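Local coordinates for TagI restriction endonuclease (PDB 6GHS), which probably recognises modified cytosines such as 5-methylcytosine in DNA through its SRA domain and cuts the strands with its HNH nuclease domain, at residues G62-H70 against V146-Y155; N91-L99 against E218-Q226. All coordinates share one frame; numbering follows the deposited sequence.

Contact 1 (G62-H70 against V146-Y155); sequences GDEIIYTGH and VCQFQLVKIY
Ile65 and Leu151 exchange backbone hydrogen bonds in both directions, Ile65 N to Leu151 O and Leu151 N to Ile65 O, each 2.8 Å long. Tyr67 and Phe149 form the next hydrogen-bonded antiparallel pair, and the ladder runs on at both ends through Lys153 N to Asp63 O and Gly69 N to Cys147 O. The segment axes of 64-68 and 146-153 approach to 4.6 Å, their directions 158° apart.

Glu64, Thr68, Gln148 and Gln150 share one face with Ile66 and Val152. With CG anti to its backbone N (chi1 -166°) and the chain extended beyond, Gln150 donates a hydrogen bond of 2.7 Å from NE2 to Glu64 OE2; the amide meets this oxygen from above the carboxylate plane, and the two planes stand 62° apart. Thr68 and Gln148 run alongside each other in the same direction, and Gln148 NE2 gives Thr68 OG1 a weak hydrogen bond, but their stronger partners are Asp58 for OG1 and Trp134 for the glutamine OE1. Beyond the strand ends, Tyr155 OH gives Asp63 OD1 a weak hydrogen bond of 2.9 Å, ring and carboxylate being steeply inclined.

Apolar contacts mark the other face. Leu151 CD1 lies 3.9 Å from Tyr67 CB, and Ile65 CB is 4.2 Å from Leu151 CB. This antiparallel pairing, one face mixed, the other apolar and aromatic and packed on strand 45-51 and helix 89-100, belongs to the curled mixed sheet of the SRA domain, a fold of the PUA clan.

Contact 2 (N91-L99 against E218-Q226); sequences NAGLVRSQL and EVDVGPYSQ
Arg96 reaches Pro223 of the 218-226 segment by a curved path. From CB its CG stands anti to the backbone N (chi1 178°), and bends at chi2 and chi3 curve the chain round so that the guanidinium presents its NH1/NH2 edge to Pro223. CZ comes 3.3 Å from Pro223 O, and both terminal nitrogens donate to that one oxygen: NH2 at 2.8 Å, NH1 at 3.1 Å. The oxygen lies within 2° of the guanidinium plane for either bond, NH1 approaching nearly along the C=O axis. NH2 also sits 3.7 Å from Pro223 CD, whereas NH1 has a second partner in Glu100, a salt bridge within the same helix. Leu99 CD1 rests over one guanidinium face, offset toward its rim. An alanine at Arg96 removes both donors, which would probably leave Pro223 O without these bonds and Glu100 without its charged mate.

Apolar side chains make the rest of the join. Val95 CG1 and Val221 CG1 are 3.5 Å apart as the two side chains overlap flank to flank, pointing opposite ways; Ala92 CB meets the other branch, Val221 CG2. Leu99 CD1 touches Val219 CG2 tip to tip at 3.6 Å, and Leu99 CB lies 3.9 Å from Tyr224 CD1. Asp220 turns its OD2 to His133 of the SRA sheet.

Helix 89-100 of the SRA domain thus meets the HNH region through an apolar seam and an end-on, two-nitrogen grip on one carbonyl oxygen. Because the acceptor is a main-chain atom, the bond depends on the backbone position at Pro223 more than on its side chain.

From the N terminus the chain passes strand 64-68, then helix 89-100, and returns as strand 145-153, where contact 1 closes a loop of 75 intervening residues inside the SRA region. Helix 89-100 lies within that loop, but its partner 218-226 comes after it, so contact 2 spans 118 residues and the two closures cross rather than nest. Their centres are 16 Å apart, yet they touch: His70 O and Asn91 ND2 are 2.8 Å apart, a probable hydrogen bond, and Phe149 CE2 packs 3.4 Å from Leu94 CB. Contact 1 thus joins strands of the SRA sheet, the helix packs on them, and contact 2 links that helix to the HNH region.

Contact 1 (G62-H70 against V146-Y155)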
ATOM      1  N   GLY A  62     -19.240   9.021  -8.695  1.00 62.24           N
ATOM      2  CA  GLY A  62     -19.477   9.281  -7.273  1.00 63.54           C
ATOM      3  C   GLY A  62     -18.258   8.995  -6.425  1.00 63.41           C
ATOM      4  O   GLY A  62     -17.528   9.912  -6.061  1.00 61.40           O
ATOM      5  N   ASP A  63     -18.043   7.719  -6.119  1.00 65.01           N
ATOM      6  CA  ASP A  63     -16.870   7.277  -5.353  1.00 67.18           C
ATOM      7  C   ASP A  63     -15.593   7.138  -6.180  1.00 62.64           C
ATOM      8  O   ASP A  63     -14.504   7.155  -5.610  1.00 58.13           O
ATOM      9  CB  ASP A  63     -17.155   5.942  -4.647  1.00 74.27           C
ATOM     10  CG  ASP A  63     -17.931   6.110  -3.348  1.00 78.99           C
ATOM     11  OD1 ASP A  63     -18.066   7.253  -2.841  1.00 79.04           O
ATOM     12  OD2 ASP A  63     -18.394   5.073  -2.828  1.00 84.33           O
ATOM     13  N   GLU A  64     -15.732   6.956  -7.496  1.00 61.61           N
ATOM     14  CA  GLU A  64     -14.607   6.980  -8.448  1.00 60.22           C
ATOM     15  C   GLU A  64     -14.745   8.206  -9.362  1.00 55.43           C
ATOM     16  O   GLU A  64     -15.862   8.591  -9.721  1.00 54.34           O
ATOM     17  CB  GLU A  64     -14.568   5.704  -9.319  1.00 63.46           C
ATOM     18  CG  GLU A  64     -13.738   4.529  -8.794  1.00 66.66           C
ATOM     19  CD  GLU A  64     -13.101   3.703  -9.917  1.00 72.69           C
ATOM     20  OE1 GLU A  64     -13.472   2.521 -10.108  1.00 77.14           O
ATOM     21  OE2 GLU A  64     -12.223   4.239 -10.629  1.00 75.37           O
ATOM     22  N   ILE A  65     -13.610   8.812  -9.728  1.00 51.63           N
ATOM     23  CA  ILE A  65     -13.567   9.912 -10.704  1.00 47.37           C
ATOM     24  C   ILE A  65     -12.387   9.760 -11.647  1.00 44.39           C
ATOM     25  O   ILE A  65     -11.249   9.606 -11.200  1.00 42.52           O
ATOM     26  CB  ILE A  65     -13.393  11.295 -10.048  1.00 46.48           C
ATOM     27  CG1 ILE A  65     -14.323  11.465  -8.852  1.00 47.03           C
ATOM     28  CG2 ILE A  65     -13.658  12.395 -11.072  1.00 46.70           C
ATOM     29  CD1 ILE A  65     -14.195  12.813  -8.183  1.00 48.28           C
ATOM     30  N   ILE A  66     -12.675   9.836 -12.944  1.00 42.15           N
ATOM     31  CA  ILE A  66     -11.649   9.997 -13.957  1.00 42.41           C
ATOM     32  C   ILE A  66     -11.592  11.491 -14.249  1.00 43.45           C
ATOM     33  O   ILE A  66     -12.468  12.011 -14.938  1.00 47.68           O
ATOM     34  CB  ILE A  66     -11.960   9.202 -15.251  1.00 41.19           C
ATOM     35  CG1 ILE A  66     -12.376   7.769 -14.933  1.00 42.01           C
ATOM     36  CG2 ILE A  66     -10.755   9.189 -16.175  1.00 41.15           C
ATOM     37  CD1 ILE A  66     -11.486   7.065 -13.932  1.00 43.51           C
ATOM     38  N   TYR A  67     -10.583  12.177 -13.702  1.00 41.57           N
ATOM     39  CA  TYR A  67     -10.395  13.620 -13.902  1.00 39.84           C
ATOM     40  C   TYR A  67      -9.381  13.874 -15.000  1.00 39.26           C
ATOM     41  O   TYR A  67      -8.333  13.252 -15.022  1.00 39.51           O
ATOM     42  CB  TYR A  67      -9.917  14.289 -12.612  1.00 40.07           C
ATOM     43  CG  TYR A  67      -9.916  15.805 -12.658  1.00 41.76           C
ATOM     44  CD1 TYR A  67     -11.108  16.519 -12.791  1.00 42.94           C
ATOM     45  CD2 TYR A  67      -8.732  16.531 -12.553  1.00 43.23           C
ATOM     46  CE1 TYR A  67     -11.123  17.906 -12.831  1.00 43.15           C
ATOM     47  CE2 TYR A  67      -8.739  17.921 -12.591  1.00 43.62           C
ATOM     48  CZ  TYR A  67      -9.937  18.605 -12.729  1.00 43.71           C
ATOM     49  OH  TYR A  67      -9.962  19.979 -12.772  1.00 43.69           O
ATOM     50  N   THR A  68      -9.700  14.802 -15.899  1.00 41.38           N
ATOM     51  CA  THR A  68      -8.805  15.190 -16.991  1.00 41.66           C
ATOM     52  C   THR A  68      -8.095  16.489 -16.647  1.00 40.62           C
ATOM     53  O   THR A  68      -8.688  17.404 -16.086  1.00 40.84           O
ATOM     54  CB  THR A  68      -9.572  15.353 -18.311  1.00 42.81           C
ATOM     55  OG1 THR A  68     -10.474  14.250 -18.471  1.00 44.31           O
ATOM     56  CG2 THR A  68      -8.607  15.391 -19.504  1.00 43.21           C
ATOM     57  N   GLY A  69      -6.821  16.558 -17.010  1.00 41.09           N
ATOM     58  CA  GLY A  69      -5.928  17.594 -16.527  1.00 41.55           C
ATOM     59  C   GLY A  69      -6.017  18.909 -17.257  1.00 40.73           C
ATOM     60  O   GLY A  69      -6.911  19.139 -18.050  1.00 40.24           O
ATOM     61  N   HIS A  70      -5.053  19.765 -16.965  1.00 42.83           N
ATOM     62  CA  HIS A  70      -5.003  21.109 -17.480  1.00 47.15           C
ATOM     63  C   HIS A  70      -3.959  21.235 -18.591  1.00 48.38           C
ATOM     64  O   HIS A  70      -2.959  20.520 -18.591  1.00 49.35           O
ATOM     65  CB  HIS A  70      -4.670  22.072 -16.339  1.00 50.61           C
ATOM     66  CG  HIS A  70      -4.726  23.504 -16.745  1.00 53.70           C
ATOM     67  ND1 HIS A  70      -3.616  24.191 -17.184  1.00 56.47           N
ATOM     68  CD2 HIS A  70      -5.767  24.362 -16.845  1.00 56.68           C
ATOM     69  CE1 HIS A  70      -3.965  25.421 -17.513  1.00 59.37           C
ATOM     70  NE2 HIS A  70      -5.267  25.551 -17.317  1.00 59.88           N
ATOM     71  N   VAL A 146      -4.205  14.023 -23.719  1.00 41.90           N
ATOM     72  CA  VAL A 146      -4.485  14.643 -22.426  1.00 40.98           C
ATOM     73  C   VAL A 146      -4.030  13.736 -21.297  1.00 38.75           C
ATOM     74  O   VAL A 146      -3.949  12.514 -21.453  1.00 38.31           O
ATOM     75  CB  VAL A 146      -5.980  14.967 -22.224  1.00 42.59           C
ATOM     76  CG1 VAL A 146      -6.382  16.124 -23.120  1.00 43.64           C
ATOM     77  CG2 VAL A 146      -6.874  13.742 -22.463  1.00 42.50           C
ATOM     78  N   CYS A 147      -3.767  14.365 -20.161  1.00 36.18           N
ATOM     79  CA  CYS A 147      -3.395  13.696 -18.937  1.00 35.52           C
ATOM     80  C   CYS A 147      -4.651  13.337 -18.149  1.00 33.38           C
ATOM     81  O   CYS A 147      -5.576  14.123 -18.109  1.00 34.34           O
ATOM     82  CB  CYS A 147      -2.540  14.651 -18.125  1.00 36.78           C
ATOM     83  SG  CYS A 147      -1.686  13.821 -16.795  1.00 40.06           S
ATOM     84  N   GLN A 148      -4.687  12.173 -17.515  1.00 32.20           N
ATOM     85  CA  GLN A 148      -5.862  11.771 -16.731  1.00 32.54           C
ATOM     86  C   GLN A 148      -5.507  11.111 -15.408  1.00 33.15           C
ATOM     87  O   GLN A 148      -4.455  10.506 -15.265  1.00 34.38           O
ATOM     88  CB  GLN A 148      -6.753  10.840 -17.544  1.00 32.57           C
ATOM     89  CG  GLN A 148      -7.790  11.569 -18.372  1.00 33.10           C
ATOM     90  CD  GLN A 148      -8.701  10.628 -19.137  1.00 33.53           C
ATOM     91  OE1 GLN A 148      -8.269   9.589 -19.649  1.00 33.68           O
ATOM     92  NE2 GLN A 148      -9.974  10.991 -19.224  1.00 34.31           N
ATOM     93  N   PHE A 149      -6.408  11.232 -14.447  1.00 33.25           N
ATOM     94  CA  PHE A 149      -6.179  10.753 -13.096  1.00 33.56           C
ATOM     95  C   PHE A 149      -7.370   9.913 -12.656  1.00 35.05           C
ATOM     96  O   PHE A 149      -8.494  10.149 -13.088  1.00 32.34           O
ATOM     97  CB  PHE A 149      -5.965  11.939 -12.143  1.00 32.37           C
ATOM     98  CG  PHE A 149      -4.847  12.850 -12.565  1.00 31.71           C
ATOM     99  CD1 PHE A 149      -5.073  13.869 -13.477  1.00 30.89           C
ATOM    100  CD2 PHE A 149      -3.553  12.669 -12.072  1.00 31.18           C
ATOM    101  CE1 PHE A 149      -4.035  14.693 -13.878  1.00 30.83           C
ATOM    102  CE2 PHE A 149      -2.511  13.489 -12.475  1.00 30.01           C
ATOM    103  CZ  PHE A 149      -2.753  14.504 -13.373  1.00 30.21           C
ATOM    104  N   GLN A 150      -7.099   8.922 -11.812  1.00 38.53           N
ATOM    105  CA  GLN A 150      -8.136   8.160 -11.145  1.00 42.12           C
ATOM    106  C   GLN A 150      -8.191   8.556  -9.664  1.00 43.06           C
ATOM    107  O   GLN A 150      -7.189   8.434  -8.949  1.00 42.78           O
ATOM    108  CB  GLN A 150      -7.845   6.679 -11.284  1.00 45.51           C
ATOM    109  CG  GLN A 150      -9.024   5.795 -10.915  1.00 48.24           C
ATOM    110  CD  GLN A 150      -8.670   4.326 -10.940  1.00 50.62           C
ATOM    111  OE1 GLN A 150      -7.522   3.947 -10.697  1.00 52.85           O
ATOM    112  NE2 GLN A 150      -9.656   3.488 -11.231  1.00 53.49           N
ATOM    113  N   LEU A 151      -9.356   9.039  -9.217  1.00 44.38           N
ATOM    114  CA  LEU A 151      -9.558   9.441  -7.813  1.00 44.93           C
ATOM    115  C   LEU A 151     -10.617   8.570  -7.138  1.00 44.83           C
ATOM    116  O   LEU A 151     -11.647   8.279  -7.732  1.00 42.58           O
ATOM    117  CB  LEU A 151      -9.929  10.924  -7.703  1.00 44.41           C
ATOM    118  CG  LEU A 151      -8.796  11.890  -8.072  1.00 43.88           C
ATOM    119  CD1 LEU A 151      -8.756  12.144  -9.566  1.00 44.50           C
ATOM    120  CD2 LEU A 151      -8.919  13.216  -7.345  1.00 44.25           C
ATOM    121  N   VAL A 152     -10.334   8.157  -5.902  1.00 47.58           N
ATOM    122  CA  VAL A 152     -11.176   7.239  -5.120  1.00 49.21           C
ATOM    123  C   VAL A 152     -11.482   7.894  -3.783  1.00 49.91           C
ATOM    124  O   VAL A 152     -10.580   8.438  -3.138  1.00 50.16           O
ATOM    125  CB  VAL A 152     -10.453   5.904  -4.827  1.00 50.07           C
ATOM    126  CG1 VAL A 152     -11.289   5.022  -3.895  1.00 53.06           C
ATOM    127  CG2 VAL A 152     -10.141   5.164  -6.118  1.00 49.99           C
ATOM    128  N   LYS A 153     -12.733   7.813  -3.342  1.00 49.75           N
ATOM    129  CA  LYS A 153     -13.096   8.467  -2.102  1.00 51.19           C
ATOM    130  C   LYS A 153     -12.453   7.799  -0.900  1.00 50.48           C
ATOM    131  O   LYS A 153     -12.523   6.587  -0.730  1.00 48.46           O
ATOM    132  CB  LYS A 153     -14.598   8.530  -1.894  1.00 52.95           C
ATOM    133  CG  LYS A 153     -14.944   9.316  -0.638  1.00 54.82           C
ATOM    134  CD  LYS A 153     -16.302   9.953  -0.742  1.00 57.18           C
ATOM    135  CE  LYS A 153     -16.542  10.867   0.437  1.00 59.76           C
ATOM    136  NZ  LYS A 153     -17.880  11.478   0.247  1.00 63.42           N
ATOM    137  N   ILE A 154     -11.827   8.628  -0.080  1.00 52.57           N
ATOM    138  CA  ILE A 154     -11.319   8.221   1.202  1.00 54.85           C
ATOM    139  C   ILE A 154     -12.502   8.202   2.155  1.00 61.56           C
ATOM    140  O   ILE A 154     -13.115   9.244   2.392  1.00 63.59           O
ATOM    141  CB  ILE A 154     -10.261   9.216   1.680  1.00 53.01           C
ATOM    142  CG1 ILE A 154      -9.016   9.070   0.813  1.00 53.39           C
ATOM    143  CG2 ILE A 154      -9.915   9.002   3.147  1.00 54.05           C
ATOM    144  CD1 ILE A 154      -8.148  10.305   0.815  1.00 55.67           C
ATOM    145  N   TYR A 155     -12.825   7.018   2.678  1.00 69.63           N
ATOM    146  CA  TYR A 155     -13.871   6.866   3.693  1.00 76.04           C
ATOM    147  C   TYR A 155     -13.305   6.794   5.104  1.00 82.22           C
ATOM    148  O   TYR A 155     -13.845   7.425   6.012  1.00 84.58           O
ATOM    149  CB  TYR A 155     -14.770   5.658   3.387  1.00 76.04           C
ATOM    150  CG  TYR A 155     -15.892   6.024   2.444  1.00 77.24           C
ATOM    151  CD1 TYR A 155     -16.797   7.042   2.782  1.00 78.52           C
ATOM    152  CD2 TYR A 155     -16.050   5.377   1.209  1.00 78.06           C
ATOM    153  CE1 TYR A 155     -17.828   7.404   1.923  1.00 82.06           C
ATOM    154  CE2 TYR A 155     -17.084   5.729   0.341  1.00 78.58           C
ATOM    155  CZ  TYR A 155     -17.971   6.744   0.703  1.00 81.73           C
ATOM    156  OH  TYR A 155     -19.001   7.119  -0.133  1.00 79.01           O
TER

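Contact 2 (N91-L99 against E218-Q226)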
ATOM      1  N   ASN A  91      -1.128  19.502 -13.194  1.00 27.96           N
ATOM      2  CA  ASN A  91      -0.936  18.114 -13.589  1.00 28.43           C
ATOM      3  C   ASN A  91       0.160  17.465 -12.767  1.00 27.13           C
ATOM      4  O   ASN A  91      -0.012  16.361 -12.261  1.00 26.63           O
ATOM      5  CB  ASN A  91      -0.589  17.994 -15.066  1.00 29.49           C
ATOM      6  CG  ASN A  91      -1.707  18.455 -15.968  1.00 29.75           C
ATOM      7  OD1 ASN A  91      -2.840  18.637 -15.522  1.00 30.47           O
ATOM      8  ND2 ASN A  91      -1.391  18.653 -17.245  1.00 29.65           N
ATOM      9  N   ALA A  92       1.279  18.161 -12.628  1.00 26.79           N
ATOM     10  CA  ALA A  92       2.408  17.625 -11.878  1.00 26.97           C
ATOM     11  C   ALA A  92       2.028  17.442 -10.431  1.00 26.90           C
ATOM     12  O   ALA A  92       2.291  16.397  -9.860  1.00 26.99           O
ATOM     13  CB  ALA A  92       3.623  18.528 -11.992  1.00 26.79           C
ATOM     14  N   GLY A  93       1.377  18.448  -9.856  1.00 27.79           N
ATOM     15  CA  GLY A  93       0.973  18.416  -8.453  1.00 28.20           C
ATOM     16  C   GLY A  93       0.071  17.241  -8.153  1.00 28.60           C
ATOM     17  O   GLY A  93       0.196  16.603  -7.106  1.00 28.88           O
ATOM     18  N   LEU A  94      -0.823  16.943  -9.086  1.00 28.63           N
ATOM     19  CA  LEU A  94      -1.709  15.805  -8.929  1.00 29.63           C
ATOM     20  C   LEU A  94      -0.979  14.456  -8.912  1.00 29.51           C
ATOM     21  O   LEU A  94      -1.415  13.541  -8.223  1.00 30.89           O
ATOM     22  CB  LEU A  94      -2.782  15.791 -10.017  1.00 30.02           C
ATOM     23  CG  LEU A  94      -4.105  16.456  -9.675  1.00 29.44           C
ATOM     24  CD1 LEU A  94      -4.956  16.487 -10.929  1.00 29.57           C
ATOM     25  CD2 LEU A  94      -4.826  15.706  -8.562  1.00 29.22           C
ATOM     26  N   VAL A  95       0.102  14.323  -9.669  1.00 28.90           N
ATOM     27  CA  VAL A  95       0.888  13.087  -9.637  1.00 29.73           C
ATOM     28  C   VAL A  95       1.650  13.010  -8.324  1.00 29.54           C
ATOM     29  O   VAL A  95       1.764  11.947  -7.721  1.00 30.52           O
ATOM     30  CB  VAL A  95       1.905  12.990 -10.795  1.00 30.68           C
ATOM     31  CG1 VAL A  95       2.735  11.712 -10.670  1.00 30.25           C
ATOM     32  CG2 VAL A  95       1.194  13.039 -12.147  1.00 31.53           C
ATOM     33  N   ARG A  96       2.188  14.145  -7.904  1.00 29.02           N
ATOM     34  CA  ARG A  96       2.914  14.237  -6.657  1.00 29.07           C
ATOM     35  C   ARG A  96       1.986  13.942  -5.481  1.00 28.90           C
ATOM     36  O   ARG A  96       2.430  13.412  -4.487  1.00 29.23           O
ATOM     37  CB  ARG A  96       3.560  15.620  -6.543  1.00 29.89           C
ATOM     38  CG  ARG A  96       4.333  15.921  -5.276  1.00 30.97           C
ATOM     39  CD  ARG A  96       5.424  14.910  -4.988  1.00 32.62           C
ATOM     40  NE  ARG A  96       6.466  14.840  -6.011  1.00 33.92           N
ATOM     41  CZ  ARG A  96       7.405  13.888  -6.064  1.00 36.17           C
ATOM     42  NH1 ARG A  96       7.442  12.904  -5.156  1.00 37.88           N
ATOM     43  NH2 ARG A  96       8.319  13.904  -7.036  1.00 36.59           N
ATOM     44  N   SER A  97       0.703  14.269  -5.592  1.00 29.11           N
ATOM     45  CA  SER A  97      -0.269  13.874  -4.566  1.00 29.77           C
ATOM     46  C   SER A  97      -0.441  12.368  -4.515  1.00 29.47           C
ATOM     47  O   SER A  97      -0.483  11.783  -3.436  1.00 30.05           O
ATOM     48  CB  SER A  97      -1.633  14.539  -4.789  1.00 30.64           C
ATOM     49  OG  SER A  97      -1.652  15.837  -4.226  1.00 31.47           O
ATOM     50  N   GLN A  98      -0.557  11.760  -5.690  1.00 29.72           N
ATOM     51  CA  GLN A  98      -0.662  10.314  -5.836  1.00 29.58           C
ATOM     52  C   GLN A  98       0.538   9.623  -5.182  1.00 29.61           C
ATOM     53  O   GLN A  98       0.363   8.715  -4.374  1.00 29.86           O
ATOM     54  CB  GLN A  98      -0.736   9.952  -7.321  1.00 29.95           C
ATOM     55  CG  GLN A  98      -1.011   8.485  -7.624  1.00 30.66           C
ATOM     56  CD  GLN A  98      -0.153   7.941  -8.762  1.00 30.16           C
ATOM     57  OE1 GLN A  98      -0.388   8.235  -9.939  1.00 29.31           O
ATOM     58  NE2 GLN A  98       0.841   7.132  -8.411  1.00 30.01           N
ATOM     59  N   LEU A  99       1.745  10.079  -5.499  1.00 29.33           N
ATOM     60  CA  LEU A  99       2.958   9.455  -4.967  1.00 30.36           C
ATOM     61  C   LEU A  99       3.165   9.630  -3.454  1.00 31.75           C
ATOM     62  O   LEU A  99       3.547   8.675  -2.768  1.00 33.22           O
ATOM     63  CB  LEU A  99       4.192   9.974  -5.693  1.00 30.08           C
ATOM     64  CG  LEU A  99       4.271   9.669  -7.187  1.00 31.04           C
ATOM     65  CD1 LEU A  99       5.565  10.260  -7.739  1.00 31.73           C
ATOM     66  CD2 LEU A  99       4.171   8.181  -7.509  1.00 30.44           C
ATOM     67  N   GLU A 218      13.500   7.450  -9.901  1.00 35.18           N
ATOM     68  CA  GLU A 218      13.006   8.488 -10.791  1.00 36.60           C
ATOM     69  C   GLU A 218      11.763   7.962 -11.493  1.00 32.05           C
ATOM     70  O   GLU A 218      11.806   6.914 -12.120  1.00 30.94           O
ATOM     71  CB  GLU A 218      14.084   8.893 -11.813  1.00 44.03           C
ATOM     72  CG  GLU A 218      15.081   9.968 -11.339  1.00 51.89           C
ATOM     73  CD  GLU A 218      14.511  11.400 -11.357  1.00 61.70           C
ATOM     74  OE1 GLU A 218      13.706  11.743 -12.271  1.00 69.37           O
ATOM     75  OE2 GLU A 218      14.874  12.202 -10.454  1.00 64.71           O
ATOM     76  N   VAL A 219      10.659   8.687 -11.370  1.00 29.43           N
ATOM     77  CA  VAL A 219       9.445   8.412 -12.144  1.00 29.18           C
ATOM     78  C   VAL A 219       9.147   9.603 -13.078  1.00 28.08           C
ATOM     79  O   VAL A 219       9.963  10.549 -13.170  1.00 27.85           O
ATOM     80  CB  VAL A 219       8.245   8.035 -11.228  1.00 29.86           C
ATOM     81  CG1 VAL A 219       8.573   6.801 -10.407  1.00 29.84           C
ATOM     82  CG2 VAL A 219       7.837   9.167 -10.297  1.00 29.91           C
ATOM     83  N   ASP A 220       8.008   9.547 -13.779  1.00 26.91           N
ATOM     84  CA  ASP A 220       7.675  10.553 -14.798  1.00 27.37           C
ATOM     85  C   ASP A 220       7.710  11.973 -14.282  1.00 27.41           C
ATOM     86  O   ASP A 220       8.318  12.828 -14.896  1.00 28.36           O
ATOM     87  CB  ASP A 220       6.343  10.267 -15.529  1.00 27.55           C
ATOM     88  CG  ASP A 220       5.131  10.160 -14.595  1.00 27.57           C
ATOM     89  OD1 ASP A 220       5.285  10.130 -13.366  1.00 28.04           O
ATOM     90  OD2 ASP A 220       4.003  10.089 -15.114  1.00 27.59           O
ATOM     91  N   VAL A 221       7.093  12.213 -13.139  1.00 27.93           N
ATOM     92  CA  VAL A 221       7.029  13.560 -12.595  1.00 29.51           C
ATOM     93  C   VAL A 221       8.303  14.007 -11.877  1.00 28.93           C
ATOM     94  O   VAL A 221       8.530  15.203 -11.740  1.00 29.49           O
ATOM     95  CB  VAL A 221       5.788  13.747 -11.686  1.00 31.26           C
ATOM     96  CG1 VAL A 221       5.949  13.051 -10.341  1.00 31.46           C
ATOM     97  CG2 VAL A 221       5.491  15.226 -11.475  1.00 32.84           C
ATOM     98  N   GLY A 222       9.123  13.069 -11.413  1.00 28.92           N
ATOM     99  CA  GLY A 222      10.305  13.427 -10.644  1.00 29.80           C
ATOM    100  C   GLY A 222      10.764  12.327  -9.718  1.00 30.84           C
ATOM    101  O   GLY A 222      10.493  11.174 -10.009  1.00 31.36           O
ATOM    102  N   PRO A 223      11.464  12.677  -8.599  1.00 33.09           N
ATOM    103  CA  PRO A 223      12.005  11.702  -7.634  1.00 32.46           C
ATOM    104  C   PRO A 223      10.941  11.095  -6.743  1.00 31.65           C
ATOM    105  O   PRO A 223       9.929  11.739  -6.484  1.00 32.64           O
ATOM    106  CB  PRO A 223      12.951  12.539  -6.756  1.00 33.63           C
ATOM    107  CG  PRO A 223      13.045  13.883  -7.393  1.00 34.95           C
ATOM    108  CD  PRO A 223      11.787  14.056  -8.178  1.00 34.65           C
ATOM    109  N   TYR A 224      11.203   9.885  -6.254  1.00 30.21           N
ATOM    110  CA  TYR A 224      10.254   9.140  -5.442  1.00 29.90           C
ATOM    111  C   TYR A 224      10.931   8.378  -4.297  1.00 30.79           C
ATOM    112  O   TYR A 224      11.944   7.718  -4.495  1.00 32.51           O
ATOM    113  CB  TYR A 224       9.503   8.136  -6.313  1.00 29.54           C
ATOM    114  CG  TYR A 224       8.599   7.266  -5.488  1.00 29.56           C
ATOM    115  CD1 TYR A 224       7.361   7.730  -5.075  1.00 29.51           C
ATOM    116  CD2 TYR A 224       9.001   6.008  -5.063  1.00 29.29           C
ATOM    117  CE1 TYR A 224       6.527   6.955  -4.292  1.00 29.26           C
ATOM    118  CE2 TYR A 224       8.172   5.237  -4.272  1.00 29.25           C
ATOM    119  CZ  TYR A 224       6.937   5.718  -3.897  1.00 28.84           C
ATOM    120  OH  TYR A 224       6.116   4.970  -3.117  1.00 28.44           O
ATOM    121  N   SER A 225      10.343   8.422  -3.109  1.00 30.66           N
ATOM    122  CA  SER A 225      10.843   7.627  -1.992  1.00 30.40           C
ATOM    123  C   SER A 225       9.724   7.347  -1.002  1.00 31.32           C
ATOM    124  O   SER A 225       8.581   7.768  -1.209  1.00 32.38           O
ATOM    125  CB  SER A 225      12.017   8.338  -1.311  1.00 30.27           C
ATOM    126  OG  SER A 225      11.603   9.507  -0.623  1.00 30.45           O
ATOM    127  N   GLN A 226      10.051   6.615   0.056  1.00 31.92           N
ATOM    128  CA  GLN A 226       9.102   6.282   1.095  1.00 32.80           C
ATOM    129  C   GLN A 226       9.646   6.712   2.456  1.00 32.79           C
ATOM    130  O   GLN A 226      10.818   6.525   2.762  1.00 31.26           O
ATOM    131  CB  GLN A 226       8.778   4.775   1.058  1.00 33.83           C
ATOM    132  CG  GLN A 226       7.502   4.424   0.283  1.00 34.66           C
ATOM    133  CD  GLN A 226       7.504   3.016  -0.307  1.00 34.56           C
ATOM    134  OE1 GLN A 226       7.139   2.825  -1.468  1.00 33.73           O
ATOM    135  NE2 GLN A 226       7.916   2.027   0.485  1.00 33.55           N
TER